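Local coordinates for protein AvmM (Streptomyces sp. NBRC 109436, PDB 7FE6) that catalyses macrocyclization in alchivemycin A biosynthesis through dehydration and Michael-type addition, at residues Ile29-Val34 / Gln183-Arg188; Gly59-Ile64 / Phe156-Met161. All coordinates share one frame; numbering follows the deposited sequence.

Overall arrangement
From the N terminus, the chain leaves strand 24-29, runs through the loop 30-33 and reaches the short strand 34-35. There contact 1 closes a long loop; its partner segment on strand 178-189 begins 149 residues later in the chain. Contact 2 pairs strands 57-66 and 153-162 within that loop, so it is nested inside contact 1. Both contacts belong to one mixed sheet, in the order 34-35, 178-189, 153-162, 57-66, 107-113. Their centres lie about 15 Å apart. Strands 153-162 and 178-189 are neighbours and connect the two contacts; F156 packs on Q184. The loop of contact 1 also leads from the other five-stranded sheet, joining the two layers of the beta sandwich.

Contact 1. Residues Ile29-Val34 / Gln183-Arg188; sequences IGVPAV and QQASFR
The guanidinium of R188 is approached obliquely by V34, whose CG2 lies 3.4 Å from R188 NH2. The two side chains run side by side and point the same way. R188 NH2 also hydrogen-bonds to E191 O. The other flat group is the F187 ring. It has A185 O of its own strand in plane at its edge. F187 meets the loop through its CB, which sits 3.6 Å from P32 O, while the ring turns away.

The backbones pair in parallel. V34 and R188 form the bridge, with CA atoms 4.7 Å apart. R188 N donates to A33 O at 2.9 Å, with an N-H...O angle of 158°. A33 O also receives a CA-H...O contact from F187 CA at 3.2 Å. V34 CA makes a similar contact to R188 O at 3.3 Å. Toward V31 the loop stands farther off. There V31 CG1 touches A185 CB at 3.9 Å, and V31 CG1 is anti to the backbone N (chi1 -174°).

The charge of R188 is met from outside the two segments. R188 NE pairs with E42 of the second subunit, and R188 NH1 with E151 of the same chain. These acids probably offset the nearby R141 of the second subunit. A backbone hydrogen bond between R188 and I35 continues the ladder along strand 34-35, an outermost strand of the mixed sheet. On its other side, strand 178-189 pairs with strand 153-162. The loop 30-33 thus carries the chain from strand 24-29 of one sheet to strand 34-35 of the other.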
loop_
_atom_site.group_PDB
_atom_site.type_symbol
_atom_site.label_atom_id
_atom_site.label_comp_id
_atom_site.label_asym_id
_atom_site.label_seq_id
_atom_site.Cartn_x
_atom_site.Cartn_y
_atom_site.Cartn_z
ATOM N N ILE A 29 0.191 -2.804 6.251
ATOM C CA ILE A 29 -1.054 -2.151 6.648
ATOM C C ILE A 29 -0.828 -1.502 8.005
ATOM O O ILE A 29 -0.378 -2.173 8.940
ATOM C CB ILE A 29 -2.243 -3.131 6.736
ATOM C CG1 ILE A 29 -2.627 -3.677 5.359
ATOM C CG2 ILE A 29 -3.463 -2.431 7.349
ATOM C CD1 ILE A 29 -3.248 -2.631 4.427
ATOM N N GLY A 30 -1.127 -0.201 8.116
ATOM C CA GLY A 30 -1.173 0.452 9.405
ATOM C C GLY A 30 0.156 0.899 9.965
ATOM O O GLY A 30 0.228 1.219 11.155
ATOM N N VAL A 31 1.212 0.926 9.157
ATOM C CA VAL A 31 2.493 1.500 9.563
ATOM C C VAL A 31 2.373 3.022 9.623
ATOM O O VAL A 31 2.090 3.657 8.595
ATOM C CB VAL A 31 3.614 1.101 8.593
ATOM C CG1 VAL A 31 4.977 1.598 9.122
ATOM C CG2 VAL A 31 3.620 -0.397 8.400
ATOM N N PRO A 32 2.601 3.658 10.768
ATOM C CA PRO A 32 2.551 5.116 10.807
ATOM C C PRO A 32 3.805 5.712 10.192
ATOM O O PRO A 32 4.882 5.115 10.212
ATOM C CB PRO A 32 2.459 5.424 12.306
ATOM C CG PRO A 32 3.098 4.270 12.981
ATOM C CD PRO A 32 2.917 3.074 12.085
ATOM N N ALA A 33 3.642 6.906 9.612
ATOM C CA ALA A 33 4.769 7.634 9.037
ATOM C C ALA A 33 5.634 8.300 10.108
ATOM O O ALA A 33 6.774 8.693 9.813
ATOM C CB ALA A 33 4.272 8.671 8.033
ATOM N N VAL A 34 5.107 8.486 11.322
ATOM C CA VAL A 34 5.891 8.941 12.462
ATOM C C VAL A 34 5.594 8.014 13.633
ATOM O O VAL A 34 4.423 7.763 13.955
ATOM C CB VAL A 34 5.613 10.413 12.844
ATOM C CG1 VAL A 34 6.405 10.772 14.057
ATOM C CG2 VAL A 34 5.974 11.374 11.691
ATOM N N GLN A 183 9.785 -4.858 0.193
ATOM C CA GLN A 183 8.802 -3.797 0.353
ATOM C C GLN A 183 9.208 -2.868 1.496
ATOM O O GLN A 183 9.662 -3.316 2.558
ATOM C CB GLN A 183 7.411 -4.357 0.642
ATOM C CG GLN A 183 6.289 -3.351 0.398
ATOM C CD GLN A 183 6.104 -3.073 -1.093
ATOM O OE1 GLN A 183 6.516 -3.866 -1.930
ATOM N NE2 GLN A 183 5.506 -1.941 -1.424
ATOM N N GLN A 184 8.999 -1.577 1.291
ATOM C CA GLN A 184 9.518 -0.540 2.168
ATOM C C GLN A 184 8.362 0.162 2.855
ATOM O O GLN A 184 7.267 0.280 2.303
ATOM C CB GLN A 184 10.354 0.469 1.360
ATOM C CG GLN A 184 10.979 1.638 2.121
ATOM C CD GLN A 184 11.903 2.486 1.236
ATOM O OE1 GLN A 184 12.266 2.084 0.138
ATOM N NE2 GLN A 184 12.228 3.678 1.690
ATOM N N ALA A 185 8.612 0.614 4.074
ATOM C CA ALA A 185 7.750 1.579 4.739
ATOM C C ALA A 185 8.681 2.593 5.384
ATOM O O ALA A 185 9.418 2.245 6.316
ATOM C CB ALA A 185 6.848 0.899 5.766
ATOM N N SER A 186 8.684 3.827 4.867
ATOM C CA SER A 186 9.534 4.884 5.412
ATOM C C SER A 186 8.823 5.626 6.526
ATOM O O SER A 186 7.630 5.892 6.453
ATOM C CB SER A 186 9.942 5.879 4.333
ATOM O OG SER A 186 10.762 5.259 3.368
ATOM N N PHE A 187 9.567 5.992 7.549
ATOM C CA PHE A 187 8.954 6.650 8.689
ATOM C C PHE A 187 10.011 7.513 9.352
ATOM O O PHE A 187 11.171 7.519 8.944
ATOM C CB PHE A 187 8.353 5.615 9.660
ATOM C CG PHE A 187 9.380 4.763 10.360
ATOM C CD1 PHE A 187 9.921 3.654 9.735
ATOM C CD2 PHE A 187 9.779 5.060 11.667
ATOM C CE1 PHE A 187 10.867 2.864 10.391
ATOM C CE2 PHE A 187 10.714 4.295 12.321
ATOM C CZ PHE A 187 11.262 3.186 11.689
ATOM N N ARG A 188 9.576 8.319 10.308
ATOM C CA ARG A 188 10.468 8.976 11.243
ATOM C C ARG A 188 10.187 8.437 12.636
ATOM O O ARG A 188 9.039 8.119 12.974
ATOM C CB ARG A 188 10.285 10.489 11.219
ATOM C CG ARG A 188 10.809 11.166 9.970
ATOM C CD ARG A 188 10.864 12.660 10.187
ATOM N NE ARG A 188 9.574 13.188 10.633
ATOM C CZ ARG A 188 9.292 13.541 11.889
ATOM N NH1 ARG A 188 10.216 13.434 12.843
ATOM N NH2 ARG A 188 8.087 14.008 12.194
#

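Contact 2. Residues Gly59-Ile64 / Phe156-Met161; sequences GLNLVI and FALPGM
N61 turns its CG anti to its own carbonyl carbon, beside the backbone N (chi1 -57°), and its ND2 reaches L158 O across the strands. That bond is 3.2 Å from N61 ND2 to L158 O. The next residue of the strand on the same face, V63, has its CB 4.0 Å from F156 CB.

The two strands run antiparallel in a regular register. G59-G160, N61-L158 and V63-F156 are hydrogen-bonded pairs. L60-P159 and L62-A157 are the non-hydrogen-bonded pairs between them. P159 sits in a non-hydrogen-bonded pair, so its lack of an N-H costs no bond to strand 57-66. Of the backbone bonds, L158 N to N61 O is 2.9 Å long and nearly straight at 176°. At the V63 end, V63 N donates to F156 O at 2.8 Å. The F156 ring has V63 O near its plane, at its edge.

N61, V63, F156 and L158 lie on one face of the sheet. L60, L62, A157 and P159 lie on the other. L60 CD1 reaches A157 CB at 4.3 Å. This second face meets the opposite sheet: L60 and A157 both touch V45, and P159 touches Y47. The pairing is therefore part of the core of the beta sandwich.

L158 O is gripped twice, by N61 N at 3.0 Å and by N61 ND2, from opposite faces of its carbonyl plane. N61 ND2 also donates to F175 O. From strand 57-66, one buried asparagine amide thus links strand 153-162 and the segment holding F175, and its nitrogen has two protein acceptors, L158 O and F175 O.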
loop_
_atom_site.group_PDB
_atom_site.type_symbol
_atom_site.label_atom_id
_atom_site.label_comp_id
_atom_site.label_asym_id
_atom_site.label_seq_id
_atom_site.Cartn_x
_atom_site.Cartn_y
_atom_site.Cartn_z
ATOM N N GLY A 59 8.940 -18.045 5.153
ATOM C CA GLY A 59 8.813 -17.237 6.351
ATOM C C GLY A 59 9.189 -15.801 6.065
ATOM O O GLY A 59 9.948 -15.513 5.135
ATOM N N LEU A 60 8.656 -14.897 6.884
ATOM C CA LEU A 60 8.888 -13.468 6.706
ATOM C C LEU A 60 10.133 -12.995 7.455
ATOM O O LEU A 60 10.377 -13.377 8.607
ATOM C CB LEU A 60 7.683 -12.655 7.196
ATOM C CG LEU A 60 7.882 -11.132 7.061
ATOM C CD1 LEU A 60 7.953 -10.707 5.599
ATOM C CD2 LEU A 60 6.926 -10.270 7.883
ATOM N N ASN A 61 10.897 -12.125 6.803
ATOM C CA ASN A 61 11.937 -11.340 7.451
ATOM C C ASN A 61 11.538 -9.868 7.426
ATOM O O ASN A 61 10.858 -9.406 6.500
ATOM C CB ASN A 61 13.297 -11.539 6.765
ATOM C CG ASN A 61 13.726 -13.006 6.736
ATOM O OD1 ASN A 61 14.101 -13.578 7.760
ATOM N ND2 ASN A 61 13.633 -13.631 5.559
ATOM N N LEU A 62 11.929 -9.150 8.482
ATOM C CA LEU A 62 11.639 -7.731 8.674
ATOM C C LEU A 62 12.951 -7.019 8.977
ATOM O O LEU A 62 13.720 -7.474 9.830
ATOM C CB LEU A 62 10.650 -7.528 9.823
ATOM C CG LEU A 62 9.510 -6.526 9.725
ATOM C CD1 LEU A 62 8.554 -6.855 8.588
ATOM C CD2 LEU A 62 8.785 -6.566 11.030
ATOM N N VAL A 63 13.237 -5.938 8.261
ATOM C CA VAL A 63 14.489 -5.211 8.444
ATOM C C VAL A 63 14.191 -3.813 8.955
ATOM O O VAL A 63 13.372 -3.098 8.375
ATOM C CB VAL A 63 15.310 -5.147 7.149
ATOM C CG1 VAL A 63 16.615 -4.453 7.411
ATOM C CG2 VAL A 63 15.556 -6.540 6.635
ATOM N N ILE A 64 14.833 -3.432 10.054
ATOM C CA ILE A 64 14.725 -2.077 10.576
ATOM C C ILE A 64 16.031 -1.364 10.276
ATOM O O ILE A 64 17.106 -1.901 10.552
ATOM C CB ILE A 64 14.400 -2.060 12.074
ATOM C CG1 ILE A 64 13.103 -2.845 12.324
ATOM C CG2 ILE A 64 14.289 -0.605 12.543
ATOM C CD1 ILE A 64 12.651 -2.846 13.768
ATOM N N PHE A 156 11.451 -2.772 6.399
ATOM C CA PHE A 156 11.474 -3.467 5.125
ATOM C C PHE A 156 10.999 -4.899 5.294
ATOM O O PHE A 156 11.360 -5.573 6.266
ATOM C CB PHE A 156 12.857 -3.487 4.501
ATOM C CG PHE A 156 13.376 -2.135 4.102
ATOM C CD1 PHE A 156 13.912 -1.266 5.065
ATOM C CD2 PHE A 156 13.349 -1.740 2.759
ATOM C CE1 PHE A 156 14.418 -0.044 4.704
ATOM C CE2 PHE A 156 13.836 -0.511 2.381
ATOM C CZ PHE A 156 14.381 0.348 3.360
ATOM N N ALA A 157 10.149 -5.336 4.370
ATOM C CA ALA A 157 9.641 -6.696 4.356
ATOM C C ALA A 157 10.417 -7.501 3.325
ATOM O O ALA A 157 10.450 -7.142 2.143
ATOM C CB ALA A 157 8.145 -6.706 4.054
ATOM N N LEU A 158 11.034 -8.589 3.770
ATOM C CA LEU A 158 11.842 -9.438 2.898
ATOM C C LEU A 158 11.307 -10.854 3.031
ATOM O O LEU A 158 11.697 -11.583 3.963
ATOM C CB LEU A 158 13.323 -9.386 3.269
ATOM C CG LEU A 158 14.229 -10.374 2.523
ATOM C CD1 LEU A 158 14.398 -10.003 1.033
ATOM C CD2 LEU A 158 15.564 -10.522 3.233
ATOM N N PRO A 159 10.412 -11.274 2.138
ATOM C CA PRO A 159 9.921 -12.659 2.181
ATOM C C PRO A 159 11.049 -13.644 1.891
ATOM O O PRO A 159 11.808 -13.478 0.936
ATOM C CB PRO A 159 8.839 -12.682 1.098
ATOM C CG PRO A 159 8.501 -11.231 0.863
ATOM C CD PRO A 159 9.775 -10.497 1.068
ATOM N N GLY A 160 11.182 -14.650 2.749
ATOM C CA GLY A 160 12.147 -15.730 2.560
ATOM C C GLY A 160 11.469 -17.043 2.205
ATOM O O GLY A 160 10.446 -17.412 2.796
ATOM N N MET A 161 12.025 -17.729 1.214
ATOM C CA MET A 161 11.529 -19.045 0.862
ATOM C C MET A 161 12.685 -20.013 0.655
ATOM O O MET A 161 13.821 -19.631 0.357
ATOM C CB MET A 161 10.635 -19.018 -0.384
ATOM C CG MET A 161 11.141 -18.151 -1.536
ATOM S SD MET A 161 10.619 -16.417 -1.463
ATOM C CE MET A 161 9.419 -16.473 -0.160
#